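Long-range contacts in putative cytoplasmic protein (Salmonella typhimurium LT2, PDB 2Q02), which is of unknown function but binds zinc in a xylose isomerase-like TIM barrel and may act as an isomerase: residues 147-151 / 176-180; 151-155 / 187-193. Numbering follows the deposited sequence.

Contact 1: residues 147-151 / 176-180; sequences SLRSA and LYEEA
Two loops meet at the surface: 147-151 runs into helix 151-161, and the turn 176-180 links two short helices. The nearest CA pairs are R149 with Y177 (6.2 Å) and S150 with A180 (6.9 Å). Y177 leaves helical geometry (phi/psi -74/95) and opens a type I beta turn to A180, closed by a weak hydrogen bond from A180 N to Y177 O at 3.1 Å. The R149 side chain, with chi1 m, chi2 t and chi3 p, bends to bring one face of its guanidinium against Y177 CD1 (3.7 Å from R149 CZ). R149 NH1 forms a salt bridge with E179 OE2 (3.4 Å), the hydrogen bond within it weak; E179 is set m, p. R149 NH2 lies 3.5 Å from L176 O, but its hydrogen bond goes to G142 O. The Y177 ring (chi1 t, chi2 41°) lays one face against R149 C and S150 N, and its CE2 is 3.6 Å from S150 CB. S150 is the N-cap of helix 151-161, its t rotamer turning OG to the backbone N of W153. L148 packs on W153 and A154. The contact packs neighbouring beta-alpha connections of the TIM barrel, which leave consecutive strands 135-138 and 166-170; helix 171-176 comes between the latter strand and the turn.

Contact 2: residues 151-155 / 187-193; sequences AVWAQ and RIDISAI
The first turn of helix 151-161, with Q155 N bonded to A151 O (2.9 Å), lies beside the loop that leaves helix 180-187 and enters strand 193-198; V152 and I188 have CA atoms 5.3 Å apart, Q155 and A192 7.2 Å. At R187, CB packs on V152 CG1 (3.9 Å), while a water donates to both R187 O (2.8 Å) and Q155 OE1 (2.6 Å). I188 is extended (phi/psi -81/140); with chi1 t and chi2 p its CD1 reaches A151 CB (3.9 Å), V152 CG2 (3.8 Å) and Q155 OE1 (3.3 Å). D189 receives the amide of Q155 (chi1 m, chi2 t) at both backbone polar atoms: D189 N donates to Q155 OE1 (2.8 Å), and Q155 NE2 donates to D189 O (2.7 Å). I190 and S191 form a 3-10 turn, S191 OG bonding D189 OD1 (3.2 Å). A192 N returns to D189 O (3.1 Å), and A192 O takes a weak bond from Q155 NE2 (3.5 Å). I193 then starts the strand, its CG1 3.8 Å from Q155 NE2. This is helix-to-loop packing in the outer layer of a TIM barrel, against the entry to the strand bearing the zinc ligand H197.

Both contacts involve the start of helix 151-161: contact 1 meets the loop residues leading to its N-terminus, contact 2 the first turn itself. A151 lies in both segments but touches the partner only in contact 2. The two also touch directly, L148 CD1 lying 3.8 Å from W153 CD1. Their partners bracket helix 180-187, so the N-terminal region of helix 151-161 meets the chain just before and just after it. Contact 1 is a surface contact, built on a salt bridge and packing of R149 and S150 against Y177. Contact 2 is partly buried and somewhat larger (317 against 234 Å²), its polar core a glutamine amide paired with backbone beside an apolar patch of A151, V152 and I188.

Contact 1: residues 147-151 / 176-180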
ATOM      1  N   SER A 147      12.173  10.966   4.083  1.00 44.65           N
ATOM      2  CA  SER A 147      12.645  11.034   5.460  1.00 44.88           C
ATOM      3  C   SER A 147      12.680   9.668   6.143  1.00 44.85           C
ATOM      4  O   SER A 147      13.193   9.552   7.241  1.00 45.03           O
ATOM      5  CB  SER A 147      11.768  11.986   6.287  1.00 45.14           C
ATOM      6  OG  SER A 147      10.469  11.452   6.476  1.00 39.46           O
ATOM      7  N   LEU A 148      12.110   8.649   5.512  1.00 45.41           N
ATOM      8  CA  LEU A 148      12.032   7.311   6.096  1.00 45.76           C
ATOM      9  C   LEU A 148      11.986   6.272   4.957  1.00 45.87           C
ATOM     10  O   LEU A 148      10.938   6.032   4.361  1.00 47.14           O
ATOM     11  CB  LEU A 148      10.796   7.206   7.022  1.00 44.15           C
ATOM     12  CG  LEU A 148      10.495   5.847   7.683  1.00 46.96           C
ATOM     13  CD1 LEU A 148      11.644   5.375   8.603  1.00 50.26           C
ATOM     14  CD2 LEU A 148       9.188   5.861   8.470  1.00 46.37           C
ATOM     15  N   ARG A 149      13.140   5.687   4.659  1.00 45.57           N
ATOM     16  CA  ARG A 149      13.335   4.834   3.488  1.00 45.55           C
ATOM     17  C   ARG A 149      13.493   3.345   3.791  1.00 45.61           C
ATOM     18  O   ARG A 149      13.199   2.494   2.945  1.00 46.63           O
ATOM     19  CB  ARG A 149      14.601   5.300   2.780  1.00 45.43           C
ATOM     20  CG  ARG A 149      14.638   6.783   2.570  1.00 43.07           C
ATOM     21  CD  ARG A 149      15.942   7.181   1.950  1.00 45.46           C
ATOM     22  NE  ARG A 149      16.132   6.552   0.651  1.00 43.24           N
ATOM     23  CZ  ARG A 149      17.305   6.261   0.113  1.00 42.90           C
ATOM     24  NH1 ARG A 149      18.430   6.523   0.763  1.00 41.48           N
ATOM     25  NH2 ARG A 149      17.348   5.700  -1.093  1.00 42.56           N
ATOM     26  N   SER A 150      13.986   3.039   4.992  1.00 45.69           N
ATOM     27  CA  SER A 150      14.262   1.664   5.400  1.00 45.44           C
ATOM     28  C   SER A 150      13.081   1.087   6.159  1.00 45.17           C
ATOM     29  O   SER A 150      12.607   1.665   7.154  1.00 45.17           O
ATOM     30  CB  SER A 150      15.511   1.577   6.279  1.00 45.27           C
ATOM     31  OG  SER A 150      15.641   0.281   6.852  1.00 47.90           O
ATOM     32  N   ALA A 151      12.615  -0.059   5.681  1.00 45.15           N
ATOM     33  CA  ALA A 151      11.612  -0.844   6.383  1.00 45.41           C
ATOM     34  C   ALA A 151      12.147  -1.367   7.722  1.00 45.78           C
ATOM     35  O   ALA A 151      11.409  -1.403   8.722  1.00 45.32           O
ATOM     36  CB  ALA A 151      11.113  -1.994   5.506  1.00 43.94           C
ATOM     37  N   LEU A 176      13.986   1.126  -4.755  1.00 46.04           N
ATOM     38  CA  LEU A 176      14.633   2.464  -4.772  1.00 46.10           C
ATOM     39  C   LEU A 176      15.566   2.706  -3.595  1.00 46.07           C
ATOM     40  O   LEU A 176      16.518   3.478  -3.718  1.00 46.04           O
ATOM     41  CB  LEU A 176      13.616   3.606  -4.838  1.00 46.17           C
ATOM     42  CG  LEU A 176      13.322   4.134  -6.229  1.00 44.57           C
ATOM     43  CD1 LEU A 176      12.504   3.129  -7.024  1.00 45.59           C
ATOM     44  CD2 LEU A 176      12.582   5.442  -6.081  1.00 45.88           C
ATOM     45  N   TYR A 177      15.277   2.078  -2.455  1.00 47.97           N
ATOM     46  CA  TYR A 177      16.194   2.123  -1.311  1.00 49.77           C
ATOM     47  C   TYR A 177      17.365   1.236  -1.632  1.00 51.41           C
ATOM     48  O   TYR A 177      17.300   0.038  -1.430  1.00 51.05           O
ATOM     49  CB  TYR A 177      15.522   1.659  -0.008  1.00 48.28           C
ATOM     50  CG  TYR A 177      16.440   1.741   1.199  1.00 47.64           C
ATOM     51  CD1 TYR A 177      17.296   2.827   1.379  1.00 47.80           C
ATOM     52  CD2 TYR A 177      16.450   0.738   2.162  1.00 45.78           C
ATOM     53  CE1 TYR A 177      18.129   2.908   2.488  1.00 51.42           C
ATOM     54  CE2 TYR A 177      17.293   0.805   3.269  1.00 42.70           C
ATOM     55  CZ  TYR A 177      18.120   1.890   3.424  1.00 44.47           C
ATOM     56  OH  TYR A 177      18.945   1.969   4.504  1.00 38.89           O
ATOM     57  N   GLU A 178      18.434   1.823  -2.150  1.00 55.59           N
ATOM     58  CA  GLU A 178      19.487   1.025  -2.794  1.00 60.52           C
ATOM     59  C   GLU A 178      20.492   0.413  -1.813  1.00 61.15           C
ATOM     60  O   GLU A 178      21.371  -0.370  -2.201  1.00 59.17           O
ATOM     61  CB  GLU A 178      20.192   1.844  -3.881  1.00 61.54           C
ATOM     62  CG  GLU A 178      19.245   2.275  -5.013  1.00 62.54           C
ATOM     63  CD  GLU A 178      19.944   2.412  -6.355  1.00 63.15           C
ATOM     64  OE1 GLU A 178      20.343   1.360  -6.919  1.00 67.11           O
ATOM     65  OE2 GLU A 178      20.083   3.561  -6.845  1.00 66.59           O
ATOM     66  N   GLU A 179      20.321   0.754  -0.543  1.00 62.85           N
ATOM     67  CA  GLU A 179      21.112   0.205   0.534  1.00 65.53           C
ATOM     68  C   GLU A 179      20.313  -0.898   1.231  1.00 66.11           C
ATOM     69  O   GLU A 179      20.699  -1.360   2.302  1.00 65.86           O
ATOM     70  CB  GLU A 179      21.466   1.333   1.509  1.00 66.55           C
ATOM     71  CG  GLU A 179      22.283   2.500   0.863  1.00 75.03           C
ATOM     72  CD  GLU A 179      21.430   3.618   0.229  1.00 78.41           C
ATOM     73  OE1 GLU A 179      20.937   3.467  -0.913  1.00 77.76           O
ATOM     74  OE2 GLU A 179      21.281   4.676   0.871  1.00 86.84           O
ATOM     75  N   ALA A 180      19.216  -1.333   0.601  1.00 67.51           N
ATOM     76  CA  ALA A 180      18.201  -2.164   1.266  1.00 68.19           C
ATOM     77  C   ALA A 180      18.631  -3.592   1.473  1.00 69.20           C
ATOM     78  O   ALA A 180      18.256  -4.185   2.481  1.00 69.42           O
ATOM     79  CB  ALA A 180      16.896  -2.167   0.484  1.00 67.77           C
TER

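Contact 2: residues 151-155 / 187-193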
ATOM      1  N   ALA A 151      12.615  -0.059   5.681  1.00 45.15           N
ATOM      2  CA  ALA A 151      11.612  -0.844   6.383  1.00 45.41           C
ATOM      3  C   ALA A 151      12.147  -1.367   7.722  1.00 45.78           C
ATOM      4  O   ALA A 151      11.409  -1.403   8.722  1.00 45.32           O
ATOM      5  CB  ALA A 151      11.113  -1.994   5.506  1.00 43.94           C
ATOM      6  N   VAL A 152      13.422  -1.763   7.741  1.00 45.99           N
ATOM      7  CA  VAL A 152      14.081  -2.254   8.958  1.00 45.34           C
ATOM      8  C   VAL A 152      14.071  -1.179  10.053  1.00 45.84           C
ATOM      9  O   VAL A 152      13.685  -1.442  11.190  1.00 46.61           O
ATOM     10  CB  VAL A 152      15.544  -2.689   8.650  1.00 44.14           C
ATOM     11  CG1 VAL A 152      16.387  -2.768   9.934  1.00 45.78           C
ATOM     12  CG2 VAL A 152      15.570  -3.996   7.893  1.00 40.76           C
ATOM     13  N   TRP A 153      14.500   0.022   9.686  1.00 45.48           N
ATOM     14  CA  TRP A 153      14.578   1.167  10.591  1.00 45.44           C
ATOM     15  C   TRP A 153      13.167   1.595  11.018  1.00 45.43           C
ATOM     16  O   TRP A 153      12.953   1.940  12.176  1.00 44.62           O
ATOM     17  CB  TRP A 153      15.338   2.303   9.900  1.00 44.66           C
ATOM     18  CG  TRP A 153      15.521   3.560  10.663  1.00 45.05           C
ATOM     19  CD1 TRP A 153      15.031   4.786  10.329  1.00 45.04           C
ATOM     20  CD2 TRP A 153      16.274   3.744  11.877  1.00 45.05           C
ATOM     21  NE1 TRP A 153      15.420   5.723  11.262  1.00 47.48           N
ATOM     22  CE2 TRP A 153      16.191   5.114  12.217  1.00 41.06           C
ATOM     23  CE3 TRP A 153      17.018   2.886  12.704  1.00 50.07           C
ATOM     24  CZ2 TRP A 153      16.819   5.653  13.354  1.00 49.48           C
ATOM     25  CZ3 TRP A 153      17.658   3.434  13.853  1.00 50.01           C
ATOM     26  CH2 TRP A 153      17.547   4.802  14.157  1.00 47.78           C
ATOM     27  N   ALA A 154      12.212   1.547  10.084  1.00 45.24           N
ATOM     28  CA  ALA A 154      10.813   1.818  10.404  1.00 45.74           C
ATOM     29  C   ALA A 154      10.277   0.851  11.474  1.00 45.25           C
ATOM     30  O   ALA A 154       9.553   1.262  12.374  1.00 44.21           O
ATOM     31  CB  ALA A 154       9.955   1.749   9.144  1.00 46.92           C
ATOM     32  N   GLN A 155      10.620  -0.431  11.353  1.00 45.32           N
ATOM     33  CA  GLN A 155      10.209  -1.426  12.341  1.00 45.80           C
ATOM     34  C   GLN A 155      10.825  -1.124  13.719  1.00 45.52           C
ATOM     35  O   GLN A 155      10.193  -1.306  14.754  1.00 45.97           O
ATOM     36  CB  GLN A 155      10.585  -2.849  11.890  1.00 44.71           C
ATOM     37  CG  GLN A 155       9.771  -3.357  10.735  1.00 44.08           C
ATOM     38  CD  GLN A 155      10.095  -4.805  10.342  1.00 46.55           C
ATOM     39  OE1 GLN A 155      11.230  -5.289  10.496  1.00 46.51           O
ATOM     40  NE2 GLN A 155       9.078  -5.507   9.835  1.00 43.86           N
ATOM     41  N   ARG A 187      17.749  -8.635   9.231  1.00 51.46           N
ATOM     42  CA  ARG A 187      17.285  -7.595  10.139  1.00 51.45           C
ATOM     43  C   ARG A 187      15.793  -7.334  10.100  1.00 50.17           C
ATOM     44  O   ARG A 187      15.256  -6.741  11.033  1.00 51.78           O
ATOM     45  CB  ARG A 187      18.029  -6.290   9.861  1.00 52.16           C
ATOM     46  CG  ARG A 187      19.554  -6.442   9.808  1.00 53.46           C
ATOM     47  CD  ARG A 187      20.243  -5.267  10.471  1.00 63.55           C
ATOM     48  NE  ARG A 187      20.092  -5.359  11.927  1.00 67.97           N
ATOM     49  CZ  ARG A 187      19.925  -4.327  12.760  1.00 72.79           C
ATOM     50  NH1 ARG A 187      19.880  -3.068  12.314  1.00 68.70           N
ATOM     51  NH2 ARG A 187      19.790  -4.559  14.065  1.00 72.92           N
ATOM     52  N   ILE A 188      15.118  -7.764   9.037  1.00 47.78           N
ATOM     53  CA  ILE A 188      13.674  -7.536   8.913  1.00 46.94           C
ATOM     54  C   ILE A 188      12.864  -8.543   9.711  1.00 45.87           C
ATOM     55  O   ILE A 188      13.178  -9.733   9.743  1.00 43.70           O
ATOM     56  CB  ILE A 188      13.184  -7.543   7.431  1.00 47.88           C
ATOM     57  CG1 ILE A 188      11.853  -6.785   7.309  1.00 47.81           C
ATOM     58  CG2 ILE A 188      13.067  -8.974   6.873  1.00 48.14           C
ATOM     59  CD1 ILE A 188      12.020  -5.276   7.314  1.00 48.92           C
ATOM     60  N   ASP A 189      11.809  -8.047  10.344  1.00 46.53           N
ATOM     61  CA  ASP A 189      10.857  -8.909  11.024  1.00 48.21           C
ATOM     62  C   ASP A 189       9.609  -9.122  10.153  1.00 47.54           C
ATOM     63  O   ASP A 189       8.800  -8.204   9.966  1.00 44.93           O
ATOM     64  CB  ASP A 189      10.481  -8.304  12.372  1.00 48.70           C
ATOM     65  CG  ASP A 189      10.100  -9.342  13.371  1.00 51.95           C
ATOM     66  OD1 ASP A 189       9.683 -10.448  12.938  1.00 53.74           O
ATOM     67  OD2 ASP A 189      10.231  -9.047  14.587  1.00 57.62           O
ATOM     68  N   ILE A 190       9.486 -10.332   9.612  1.00 48.46           N
ATOM     69  CA  ILE A 190       8.420 -10.684   8.665  1.00 49.20           C
ATOM     70  C   ILE A 190       7.047 -10.591   9.294  1.00 49.60           C
ATOM     71  O   ILE A 190       6.072 -10.190   8.643  1.00 51.77           O
ATOM     72  CB  ILE A 190       8.614 -12.113   8.136  1.00 49.78           C
ATOM     73  CG1 ILE A 190       9.733 -12.128   7.090  1.00 51.15           C
ATOM     74  CG2 ILE A 190       7.305 -12.723   7.580  1.00 50.63           C
ATOM     75  CD1 ILE A 190       9.466 -11.282   5.811  1.00 53.37           C
ATOM     76  N   SER A 191       6.982 -10.956  10.564  1.00 49.18           N
ATOM     77  CA  SER A 191       5.740 -10.925  11.305  1.00 49.25           C
ATOM     78  C   SER A 191       5.213  -9.500  11.505  1.00 48.03           C
ATOM     79  O   SER A 191       4.020  -9.322  11.742  1.00 48.89           O
ATOM     80  CB  SER A 191       5.932 -11.618  12.666  1.00 50.41           C
ATOM     81  OG  SER A 191       6.528 -10.729  13.607  1.00 56.98           O
ATOM     82  N   ALA A 192       6.099  -8.504  11.426  1.00 47.09           N
ATOM     83  CA  ALA A 192       5.741  -7.084  11.627  1.00 47.06           C
ATOM     84  C   ALA A 192       5.596  -6.324  10.313  1.00 47.18           C
ATOM     85  O   ALA A 192       5.643  -5.070  10.295  1.00 46.74           O
ATOM     86  CB  ALA A 192       6.790  -6.395  12.484  1.00 46.09           C
ATOM     87  N   ILE A 193       5.457  -7.082   9.230  1.00 45.99           N
ATOM     88  CA  ILE A 193       5.119  -6.547   7.917  1.00 46.97           C
ATOM     89  C   ILE A 193       3.620  -6.795   7.773  1.00 46.75           C
ATOM     90  O   ILE A 193       3.183  -7.957   7.723  1.00 46.89           O
ATOM     91  CB  ILE A 193       5.894  -7.288   6.786  1.00 46.06           C
ATOM     92  CG1 ILE A 193       7.365  -6.892   6.792  1.00 44.79           C
ATOM     93  CG2 ILE A 193       5.303  -6.982   5.400  1.00 47.98           C
ATOM     94  CD1 ILE A 193       8.219  -7.804   5.934  1.00 49.83           C
TER
HETATM   95  O   HOH W   1      13.123  -5.300  12.221  1.00 36.52           O